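Local coordinates for protein transcription initiation factor TFIID subunit 5 (Encephalitozoon cuniculi, PDB 2J4B) that is a component of the TFIID and SAGA complexes that probably helps regulate RNA polymerase II transcription initiation, represented here by its N-terminal NTD2 domain, at residues H40-L45 and D52-F57; D44-N49 and Y79-I84; K73-I78 and N88-F93; E9-S14 and R117-I122. One frame throughout, in Å; residues are numbered along the deposited sequence.

Interaction 1: H40-L45 and D52-F57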
# COMPACT_ATOMS: atom_id res chain seq x y z
N HIS A 40 0.87 4.75 -1.34
CA HIS A 40 0.76 5.59 -0.16
C HIS A 40 2.11 5.89 0.47
O HIS A 40 2.32 6.99 0.97
CB HIS A 40 -0.22 5.00 0.86
CG HIS A 40 -1.63 5.43 0.65
ND1 HIS A 40 -2.01 6.75 0.72
CD2 HIS A 40 -2.75 4.73 0.37
CE1 HIS A 40 -3.31 6.84 0.49
NE2 HIS A 40 -3.78 5.62 0.28
N ILE A 41 2.99 4.91 0.50
CA ILE A 41 4.37 5.14 0.97
C ILE A 41 5.14 6.12 0.06
O ILE A 41 5.82 7.03 0.53
CB ILE A 41 5.14 3.80 1.09
CG1 ILE A 41 4.52 2.96 2.23
CG2 ILE A 41 6.62 4.04 1.32
CD1 ILE A 41 4.98 1.52 2.25
N TYR A 42 5.00 5.92 -1.24
CA TYR A 42 5.57 6.82 -2.24
C TYR A 42 5.09 8.26 -2.05
O TYR A 42 5.89 9.19 -2.04
CB TYR A 42 5.16 6.33 -3.61
CG TYR A 42 5.74 7.07 -4.78
CD1 TYR A 42 7.12 7.04 -5.05
CD2 TYR A 42 4.91 7.75 -5.67
CE1 TYR A 42 7.65 7.70 -6.14
CE2 TYR A 42 5.45 8.42 -6.78
CZ TYR A 42 6.82 8.38 -7.00
OH TYR A 42 7.37 9.02 -8.08
N PHE A 43 3.79 8.45 -1.94
CA PHE A 43 3.24 9.78 -1.73
C PHE A 43 3.68 10.38 -0.38
O PHE A 43 3.85 11.60 -0.26
CB PHE A 43 1.71 9.74 -1.80
CG PHE A 43 1.17 9.68 -3.21
CD1 PHE A 43 2.00 9.53 -4.30
CD2 PHE A 43 -0.20 9.76 -3.42
CE1 PHE A 43 1.49 9.48 -5.57
CE2 PHE A 43 -0.73 9.70 -4.71
CZ PHE A 43 0.12 9.55 -5.77
N ASP A 44 3.87 9.52 0.62
CA ASP A 44 4.28 9.99 1.95
C ASP A 44 5.76 10.43 2.01
O ASP A 44 6.09 11.40 2.70
CB ASP A 44 3.96 8.94 3.00
CG ASP A 44 2.56 9.09 3.55
OD1 ASP A 44 2.07 10.23 3.58
OD2 ASP A 44 1.94 8.07 3.97
N LEU A 45 6.62 9.74 1.27
CA LEU A 45 8.02 10.14 1.14
C LEU A 45 8.16 11.47 0.39
O LEU A 45 9.05 12.29 0.69
CB LEU A 45 8.84 9.05 0.44
CG LEU A 45 9.04 7.76 1.25
CD1 LEU A 45 9.60 6.64 0.32
CD2 LEU A 45 9.93 7.95 2.50
N ASP A 52 14.33 11.73 -3.49
CA ASP A 52 15.27 10.69 -3.84
C ASP A 52 14.80 9.34 -3.30
O ASP A 52 14.63 8.37 -4.05
CB ASP A 52 16.66 11.03 -3.30
CG ASP A 52 17.40 12.03 -4.18
OD1 ASP A 52 16.93 12.29 -5.32
OD2 ASP A 52 18.45 12.55 -3.75
N GLU A 53 14.58 9.29 -1.99
CA GLU A 53 14.18 8.06 -1.34
C GLU A 53 12.92 7.53 -1.99
O GLU A 53 12.78 6.31 -2.16
CB GLU A 53 13.95 8.28 0.15
CG GLU A 53 15.22 8.63 0.94
CD GLU A 53 15.03 8.45 2.44
OE1 GLU A 53 13.96 7.92 2.83
OE2 GLU A 53 15.94 8.82 3.23
N ALA A 54 12.03 8.45 -2.36
CA ALA A 54 10.75 8.09 -2.96
C ALA A 54 10.94 7.40 -4.30
O ALA A 54 10.32 6.38 -4.55
CB ALA A 54 9.86 9.32 -3.13
N LYS A 55 11.82 7.93 -5.13
CA LYS A 55 12.07 7.36 -6.45
C LYS A 55 12.73 5.99 -6.37
O LYS A 55 12.43 5.11 -7.17
CB LYS A 55 12.91 8.31 -7.31
CG LYS A 55 12.22 9.64 -7.60
CD LYS A 55 13.01 10.47 -8.61
CE LYS A 55 14.34 10.91 -8.08
NZ LYS A 55 15.31 11.04 -9.21
N GLU A 56 13.64 5.81 -5.41
CA GLU A 56 14.27 4.50 -5.19
C GLU A 56 13.26 3.43 -4.76
O GLU A 56 13.32 2.29 -5.21
CB GLU A 56 15.37 4.60 -4.12
CG GLU A 56 16.38 5.69 -4.34
CD GLU A 56 17.72 5.39 -3.69
OE1 GLU A 56 17.82 4.38 -2.95
OE2 GLU A 56 18.69 6.16 -3.94
N PHE A 57 12.35 3.80 -3.86
CA PHE A 57 11.36 2.86 -3.33
C PHE A 57 10.39 2.43 -4.43
O PHE A 57 10.10 1.26 -4.60
CB PHE A 57 10.58 3.50 -2.17
CG PHE A 57 9.37 2.71 -1.75
CD1 PHE A 57 9.50 1.65 -0.87
CD2 PHE A 57 8.12 3.03 -2.23
CE1 PHE A 57 8.38 0.91 -0.48
CE2 PHE A 57 7.00 2.30 -1.86
CZ PHE A 57 7.13 1.23 -0.98
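I41 lies over the ring of F57 where helices 34-47 and 51-61 pack as an antiparallel helical hairpin in the NTD2 domain of TAF5. The short segments run at 163° with their axes 8.6 Å apart, a separation that the small A54 helps to allow. On the tightly packed side, the CG2 methyl of I41 makes a CH-pi contact, 3.8 Å from the centroid of the F57 ring, over the face but offset toward the rim. Two torsions bring this about: CG2 of I41 and CG of F57 are each anti to their own backbone N. The two side chains cross at about a right angle. Next to them, CB of L45 meets CB of A54 at 3.7 Å, while CD1 of L45 reaches toward CB of F57. Y12 of helix 8-21 closes the same patch, touching I41 and meeting F57 edge-to-face.

The solvent side is looser. The extended chain of E53 passes L45 with no more than OE1 4.0 Å from CD2 of L45, and K55 merely borders the Y42 ring. Y42 itself, by contrast, is buried and belongs with the tight part: O of A54 lies in the plane of its ring, at the edge, 3.3 Å from CD1 of Y42.

Interaction 2: D44-N49 and Y79-I84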
# COMPACT_ATOMS: atom_id res chain seq x y z
N ASP A 44 3.87 9.52 0.62
CA ASP A 44 4.28 9.99 1.95
C ASP A 44 5.76 10.43 2.01
O ASP A 44 6.09 11.40 2.70
CB ASP A 44 3.96 8.94 3.00
CG ASP A 44 2.56 9.09 3.55
OD1 ASP A 44 2.07 10.23 3.58
OD2 ASP A 44 1.94 8.07 3.97
N LEU A 45 6.62 9.74 1.27
CA LEU A 45 8.02 10.14 1.14
C LEU A 45 8.16 11.47 0.39
O LEU A 45 9.05 12.29 0.69
CB LEU A 45 8.84 9.05 0.44
CG LEU A 45 9.04 7.76 1.25
CD1 LEU A 45 9.60 6.64 0.32
CD2 LEU A 45 9.93 7.95 2.50
N ILE A 46 7.29 11.67 -0.59
CA ILE A 46 7.23 12.92 -1.35
C ILE A 46 6.79 14.10 -0.47
O ILE A 46 7.37 15.18 -0.52
CB ILE A 46 6.27 12.79 -2.55
CG1 ILE A 46 6.91 11.94 -3.65
CG2 ILE A 46 5.91 14.15 -3.10
CD1 ILE A 46 5.92 11.57 -4.76
N GLN A 47 5.76 13.87 0.33
CA GLN A 47 5.25 14.90 1.21
C GLN A 47 6.28 15.31 2.24
O GLN A 47 6.37 16.49 2.60
CB GLN A 47 3.98 14.41 1.91
CG GLN A 47 3.16 15.53 2.52
CD GLN A 47 1.90 15.02 3.16
OE1 GLN A 47 0.80 15.31 2.68
NE2 GLN A 47 2.05 14.24 4.23
N GLN A 48 7.06 14.35 2.72
CA GLN A 48 8.20 14.64 3.60
C GLN A 48 9.37 15.30 2.83
O GLN A 48 10.38 15.62 3.42
CB GLN A 48 8.72 13.37 4.28
CG GLN A 48 7.83 12.78 5.35
CD GLN A 48 8.25 11.34 5.71
OE1 GLN A 48 9.43 11.05 5.92
NE2 GLN A 48 7.27 10.45 5.78
N ASN A 49 9.22 15.45 1.51
CA ASN A 49 10.26 16.02 0.65
C ASN A 49 11.52 15.15 0.54
O ASN A 49 12.64 15.65 0.52
CB ASN A 49 10.61 17.44 1.10
CG ASN A 49 9.46 18.41 0.95
OD1 ASN A 49 8.89 18.53 -0.13
ND2 ASN A 49 9.10 19.09 2.03
N TYR A 79 6.82 13.35 -8.85
CA TYR A 79 7.95 13.42 -7.91
C TYR A 79 7.74 14.37 -6.74
O TYR A 79 8.26 14.15 -5.66
CB TYR A 79 9.25 13.86 -8.62
CG TYR A 79 9.52 13.15 -9.91
CD1 TYR A 79 9.82 11.79 -9.93
CD2 TYR A 79 9.47 13.82 -11.13
CE1 TYR A 79 10.07 11.13 -11.11
CE2 TYR A 79 9.71 13.16 -12.32
CZ TYR A 79 10.00 11.81 -12.30
OH TYR A 79 10.24 11.15 -13.47
N THR A 80 7.01 15.46 -6.96
CA THR A 80 6.88 16.49 -5.95
C THR A 80 5.46 16.62 -5.45
O THR A 80 4.53 16.02 -6.00
CB THR A 80 7.34 17.85 -6.49
OG1 THR A 80 6.42 18.30 -7.50
CG2 THR A 80 8.75 17.74 -7.06
N VAL A 81 5.30 17.40 -4.39
CA VAL A 81 4.00 17.69 -3.81
C VAL A 81 3.10 18.42 -4.79
O VAL A 81 1.90 18.16 -4.85
CB VAL A 81 4.13 18.53 -2.51
CG1 VAL A 81 2.82 19.27 -2.18
CG2 VAL A 81 4.53 17.64 -1.36
N GLN A 82 3.68 19.35 -5.56
CA GLN A 82 2.93 20.05 -6.59
C GLN A 82 2.37 19.07 -7.63
O GLN A 82 1.27 19.26 -8.13
CB GLN A 82 3.82 21.10 -7.26
CG GLN A 82 3.27 21.71 -8.56
CD GLN A 82 1.96 22.45 -8.37
OE1 GLN A 82 1.56 22.76 -7.24
NE2 GLN A 82 1.27 22.73 -9.47
N HIS A 83 3.13 18.03 -7.97
CA HIS A 83 2.71 17.06 -8.99
C HIS A 83 1.52 16.26 -8.51
O HIS A 83 0.71 15.81 -9.31
CB HIS A 83 3.84 16.10 -9.34
CG HIS A 83 4.98 16.72 -10.08
ND1 HIS A 83 6.22 16.14 -10.16
CD2 HIS A 83 5.06 17.88 -10.79
CE1 HIS A 83 7.02 16.91 -10.88
NE2 HIS A 83 6.34 17.97 -11.27
N ILE A 84 1.41 16.06 -7.20
CA ILE A 84 0.26 15.35 -6.64
C ILE A 84 -0.97 16.24 -6.73
O ILE A 84 -2.06 15.76 -7.04
CB ILE A 84 0.50 14.93 -5.17
CG1 ILE A 84 1.63 13.91 -5.08
CG2 ILE A 84 -0.78 14.36 -4.57
CD1 ILE A 84 2.17 13.71 -3.66
O HOH W 1 7.88 17.13 -2.57
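One water molecule is gripped from both segments: it donates to O of I46 at 2.9 Å and to OD1 of N49 at 3.0 Å, and accepts from N of V81 at 3.2 Å. The bridge illustrates how two helix ends can share a solvent molecule. On one side helix 34-47 finishes in a Schellman motif, in which N49 takes a positive phi of 67° and its N bonds back to O of I46. On the other, T80 is the N-cap of helix 81-86, and its OG1 accepts a weak capping bond from N of H83. The same OG1 lies over the centre of the H83 ring, while N of Y79 donates to ND1 of H83 almost exactly in the ring plane, 3.1 Å away; this in-plane bond helps fix the rotation of the imidazole.

Apart from the water bridge, I46 pushes into the loop before the helix. Its CG1 comes within 3.3 Å of O of Y79, and its CG2, anti to the backbone N, packs against C of T80 and reaches CD1 of I84 at 3.8 Å. V81 contributes CG2, which rests on CA of Q47 at 3.8 Å.

The contact thus fits the end of helix 34-47 against the start of helix 81-86, with A54 of helix 51-61 touching I46 and K94 of helix 88-95 touching both Q47 and I84.

Interaction 3: K73-I78 and N88-F93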
# COMPACT_ATOMS: atom_id res chain seq x y z
N LYS A 73 2.85 3.71 -14.35
CA LYS A 73 3.53 4.65 -15.23
C LYS A 73 2.91 6.05 -15.20
O LYS A 73 3.57 7.02 -15.56
CB LYS A 73 3.57 4.13 -16.67
CG LYS A 73 4.48 4.95 -17.59
CD LYS A 73 4.44 4.45 -19.03
CE LYS A 73 5.30 5.34 -19.91
NZ LYS A 73 4.94 6.78 -19.75
N GLN A 74 1.66 6.16 -14.77
CA GLN A 74 1.10 7.49 -14.50
C GLN A 74 1.79 8.12 -13.29
O GLN A 74 2.11 9.31 -13.30
CB GLN A 74 -0.41 7.42 -14.26
CG GLN A 74 -1.27 7.64 -15.51
CD GLN A 74 -2.76 7.74 -15.17
OE1 GLN A 74 -3.40 6.74 -14.89
NE2 GLN A 74 -3.29 8.96 -15.17
N PHE A 75 2.04 7.33 -12.25
CA PHE A 75 2.68 7.84 -11.03
C PHE A 75 4.19 8.05 -11.18
O PHE A 75 4.77 8.88 -10.50
CB PHE A 75 2.45 6.89 -9.86
CG PHE A 75 1.02 6.77 -9.45
CD1 PHE A 75 0.34 7.85 -8.94
CD2 PHE A 75 0.36 5.57 -9.54
CE1 PHE A 75 -0.98 7.72 -8.53
CE2 PHE A 75 -0.94 5.45 -9.14
CZ PHE A 75 -1.61 6.52 -8.64
N GLU A 76 4.82 7.29 -12.06
CA GLU A 76 6.25 7.44 -12.33
C GLU A 76 6.69 8.91 -12.49
O GLU A 76 7.77 9.28 -12.03
CB GLU A 76 6.61 6.65 -13.59
CG GLU A 76 7.91 7.05 -14.26
CD GLU A 76 8.00 6.56 -15.69
OE1 GLU A 76 7.95 5.32 -15.89
OE2 GLU A 76 8.12 7.40 -16.60
N SER A 77 5.86 9.73 -13.12
CA SER A 77 6.19 11.13 -13.40
C SER A 77 5.84 12.08 -12.26
O SER A 77 6.04 13.28 -12.37
CB SER A 77 5.49 11.62 -14.68
OG SER A 77 4.16 12.10 -14.42
N ILE A 78 5.30 11.54 -11.17
CA ILE A 78 4.91 12.34 -10.01
C ILE A 78 5.99 12.31 -8.92
O ILE A 78 6.05 11.34 -8.16
CB ILE A 78 3.61 11.80 -9.40
CG1 ILE A 78 2.48 11.91 -10.42
CG2 ILE A 78 3.23 12.54 -8.11
CD1 ILE A 78 1.22 11.26 -9.94
N ASN A 88 -4.98 14.70 -11.03
CA ASN A 88 -6.15 14.31 -10.25
C ASN A 88 -6.21 12.83 -9.95
O ASN A 88 -6.81 12.42 -8.96
CB ASN A 88 -7.44 14.77 -10.92
CG ASN A 88 -7.82 16.19 -10.56
OD1 ASN A 88 -8.48 16.89 -11.32
ND2 ASN A 88 -7.38 16.64 -9.38
N PHE A 89 -5.59 12.02 -10.80
CA PHE A 89 -5.50 10.61 -10.49
C PHE A 89 -4.61 10.44 -9.24
O PHE A 89 -4.86 9.56 -8.43
CB PHE A 89 -4.99 9.80 -11.68
CG PHE A 89 -3.51 9.90 -11.88
CD1 PHE A 89 -2.64 9.11 -11.15
CD2 PHE A 89 -2.99 10.81 -12.79
CE1 PHE A 89 -1.27 9.22 -11.33
CE2 PHE A 89 -1.63 10.93 -12.98
CZ PHE A 89 -0.77 10.14 -12.25
N ALA A 90 -3.61 11.30 -9.06
CA ALA A 90 -2.75 11.25 -7.86
C ALA A 90 -3.42 11.86 -6.63
O ALA A 90 -3.29 11.34 -5.52
CB ALA A 90 -1.43 11.92 -8.12
N TYR A 91 -4.13 12.97 -6.84
CA TYR A 91 -4.83 13.66 -5.76
C TYR A 91 -5.97 12.82 -5.24
O TYR A 91 -6.13 12.65 -4.04
CB TYR A 91 -5.39 15.00 -6.25
CG TYR A 91 -6.00 15.87 -5.17
CD1 TYR A 91 -5.20 16.66 -4.35
CD2 TYR A 91 -7.37 15.92 -4.99
CE1 TYR A 91 -5.76 17.46 -3.37
CE2 TYR A 91 -7.94 16.73 -4.01
CZ TYR A 91 -7.14 17.49 -3.21
OH TYR A 91 -7.72 18.28 -2.24
N THR A 92 -6.76 12.29 -6.17
CA THR A 92 -7.89 11.44 -5.81
C THR A 92 -7.42 10.23 -5.03
O THR A 92 -8.03 9.85 -4.04
CB THR A 92 -8.65 10.98 -7.04
OG1 THR A 92 -9.34 12.09 -7.60
CG2 THR A 92 -9.67 9.91 -6.66
N PHE A 93 -6.31 9.64 -5.46
CA PHE A 93 -5.79 8.48 -4.78
C PHE A 93 -5.37 8.82 -3.34
O PHE A 93 -5.57 8.04 -2.41
CB PHE A 93 -4.63 7.86 -5.55
CG PHE A 93 -4.27 6.50 -5.07
CD1 PHE A 93 -3.60 6.34 -3.87
CD2 PHE A 93 -4.64 5.37 -5.78
CE1 PHE A 93 -3.30 5.09 -3.40
CE2 PHE A 93 -4.33 4.11 -5.31
CZ PHE A 93 -3.66 3.97 -4.12
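F75 and F89 meet as an offset edge-to-face pair, the edge of F89 toward the face of F75, with centroids 4.9 Å apart and planes at 60°. F75 in turn points its edge at the face of F93, centroids 5.9 Å apart and planes at 79°, which completes a three-ring aromatic cluster. The rings join helix 69-75 to helix 88-95. CG of F89 sits between its backbone N and carbonyl carbon (chi1 77°), on a CB that already points toward helix 69-75.

Contacts over a ring face come from Q74. Its CB makes a CH-pi contact 3.8 Å from the centroid of the F89 ring, and its amide lies over the same face with the two planes 39° apart, NE2 being placed toward the rim. CB of A90 lies on the opposite face of F89, also off-centre.

Aliphatic packing falls to I78, the last residue of the type I turn that starts at F75. Its CD1 reaches CZ of F89, tip to tip, and also touches CB of A90. Behind the cluster, F43 and I39 of helix 34-47 pack on F75.

Across the two segments the chemistry is almost wholly apolar and aromatic, so adhesion would rest on ring orientation and burial of carbon, with the amide of Q74 lying over F89 at the more exposed border.

Interaction 4: E9-S14 and R117-I122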
# COMPACT_ATOMS: atom_id res chain seq x y z
N GLU A 9 9.21 1.88 4.59
CA GLU A 9 9.76 0.90 3.65
C GLU A 9 10.04 -0.46 4.31
O GLU A 9 9.74 -1.50 3.74
CB GLU A 9 11.04 1.43 2.99
CG GLU A 9 11.56 0.51 1.89
CD GLU A 9 12.83 1.02 1.21
OE1 GLU A 9 12.91 2.22 0.88
OE2 GLU A 9 13.74 0.18 1.00
N THR A 10 10.63 -0.45 5.49
CA THR A 10 10.88 -1.68 6.24
C THR A 10 9.58 -2.44 6.47
O THR A 10 9.54 -3.67 6.34
CB THR A 10 11.54 -1.37 7.60
OG1 THR A 10 12.76 -0.64 7.39
CG2 THR A 10 11.86 -2.65 8.35
N SER A 11 8.51 -1.71 6.80
CA SER A 11 7.23 -2.31 7.15
C SER A 11 6.55 -2.91 5.93
O SER A 11 5.89 -3.95 6.02
CB SER A 11 6.30 -1.27 7.80
OG SER A 11 6.88 -0.73 8.98
N TYR A 12 6.71 -2.24 4.79
CA TYR A 12 6.20 -2.74 3.53
C TYR A 12 6.84 -4.09 3.19
O TYR A 12 6.13 -5.06 2.93
CB TYR A 12 6.48 -1.73 2.43
CG TYR A 12 6.04 -2.18 1.06
CD1 TYR A 12 4.76 -1.90 0.60
CD2 TYR A 12 6.90 -2.87 0.22
CE1 TYR A 12 4.35 -2.31 -0.64
CE2 TYR A 12 6.50 -3.28 -1.03
CZ TYR A 12 5.22 -2.99 -1.46
OH TYR A 12 4.81 -3.40 -2.71
N VAL A 13 8.16 -4.13 3.18
CA VAL A 13 8.91 -5.37 2.95
C VAL A 13 8.52 -6.51 3.90
O VAL A 13 8.29 -7.63 3.47
CB VAL A 13 10.44 -5.13 3.11
CG1 VAL A 13 11.19 -6.45 2.99
CG2 VAL A 13 10.95 -4.10 2.08
N SER A 14 8.48 -6.22 5.19
CA SER A 14 8.19 -7.23 6.21
C SER A 14 6.76 -7.80 6.04
O SER A 14 6.53 -9.00 6.25
CB SER A 14 8.39 -6.62 7.60
OG SER A 14 7.45 -7.13 8.53
N ARG A 117 3.27 -7.18 15.39
CA ARG A 117 4.54 -6.60 15.00
C ARG A 117 4.51 -5.09 15.11
O ARG A 117 5.39 -4.42 14.60
CB ARG A 117 4.88 -7.00 13.57
CG ARG A 117 5.10 -8.50 13.36
CD ARG A 117 6.25 -8.70 12.39
NE ARG A 117 6.64 -10.10 12.18
CZ ARG A 117 7.74 -10.45 11.52
NH1 ARG A 117 8.53 -9.51 11.01
NH2 ARG A 117 8.04 -11.73 11.36
N ASN A 118 3.49 -4.55 15.76
CA ASN A 118 3.36 -3.11 15.89
C ASN A 118 3.71 -2.38 14.59
O ASN A 118 4.57 -1.49 14.58
CB ASN A 118 4.24 -2.60 17.04
CG ASN A 118 3.89 -3.25 18.39
OD1 ASN A 118 3.91 -4.47 18.55
ND2 ASN A 118 3.58 -2.42 19.37
N LEU A 119 3.06 -2.76 13.49
CA LEU A 119 3.25 -2.08 12.22
C LEU A 119 2.27 -0.91 12.18
O LEU A 119 1.34 -0.86 11.37
CB LEU A 119 3.05 -3.04 11.03
CG LEU A 119 4.06 -4.18 10.88
CD1 LEU A 119 3.84 -4.87 9.57
CD2 LEU A 119 5.51 -3.68 10.99
N THR A 120 2.52 0.02 13.08
CA THR A 120 1.61 1.11 13.42
C THR A 120 1.27 2.00 12.21
O THR A 120 0.17 2.56 12.10
CB THR A 120 2.25 1.95 14.55
OG1 THR A 120 1.32 2.90 15.07
CG2 THR A 120 3.45 2.68 14.02
N TYR A 121 2.21 2.11 11.27
CA TYR A 121 1.99 2.93 10.09
C TYR A 121 1.03 2.25 9.11
O TYR A 121 0.20 2.92 8.49
CB TYR A 121 3.31 3.24 9.40
CG TYR A 121 3.12 3.87 8.05
CD1 TYR A 121 2.98 5.24 7.92
CD2 TYR A 121 3.03 3.09 6.90
CE1 TYR A 121 2.79 5.83 6.70
CE2 TYR A 121 2.82 3.66 5.66
CZ TYR A 121 2.70 5.04 5.57
OH TYR A 121 2.50 5.64 4.36
N ILE A 122 1.13 0.93 8.97
CA ILE A 122 0.29 0.20 8.01
C ILE A 122 -1.15 0.17 8.49
O ILE A 122 -2.07 0.26 7.69
CB ILE A 122 0.77 -1.24 7.77
CG1 ILE A 122 2.16 -1.26 7.13
CG2 ILE A 122 -0.23 -1.99 6.87
CD1 ILE A 122 2.67 -2.67 6.76
O HOH W 2 4.50 0.04 10.19
O HOH W 3 8.00 -6.39 11.44
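At the edge of the R117 guanidinium, in its plane, lies a water that joins it to S14. NH1 of R117 donates to this water at 3.2 Å, and the water lies 3.1 Å from OG of S14. The direct approach is longer, with OG of S14 3.6 Å from NH1 of R117 and oblique to the flat group, so solvent mediates the polar link. The arginine chain is bent at its second torsion (chi2 -141°), a turn that places CD on the way back toward helix 8-21.

A second water repeats the pattern one helical turn earlier. It donates to OG of S11 at 2.8 Å and accepts from N of Y121 at 3.3 Å, tying the serine to an amide in the first turn of helix 120-129. OG of S11 is also hydrogen-bonded to O of Q7 within the same N-terminal part of the chain.

The surroundings are those of a helix packed against a helix start: S11 and S14 line one side of helix 8-21, and opposite them the chain leaves helix 104-116 at R117, passes through an inverse gamma turn centred on L119, and enters helix 120-129 with L119 as N-cap. F113 of helix 104-116 touches both S14 and L119.

Aliphatic branches of L119 and I122 close on S11. CD2 of L119 lies 3.8 Å from OG of S11 and slightly farther from its CB. I122 sends CD1 to within 3.5 Å of O of S11, and the same methyl is 4.0 Å from CB of S11.

Interactions 1 and 2 share D44 and L45 on helix 34-47, and their centres lie about 8 Å apart. Interaction 3 is about 11 Å from the centre of interaction 2, and the two alternate along the chain through helices 69-75, 81-86 and 88-95. Interaction 1 closes before interaction 3 opens, yet Y42 OH makes a probable, weak hydrogen bond to O of I78 between them. Interaction 4 joins residues 103 positions apart, bracketing the other three in sequence; its centre is about 23 Å from that of interaction 3, across the chain's centre. The probable D44–Y121 hydrogen bond links it to helix 34-47. Local and long-range contacts thus make one compact helical NTD2 domain.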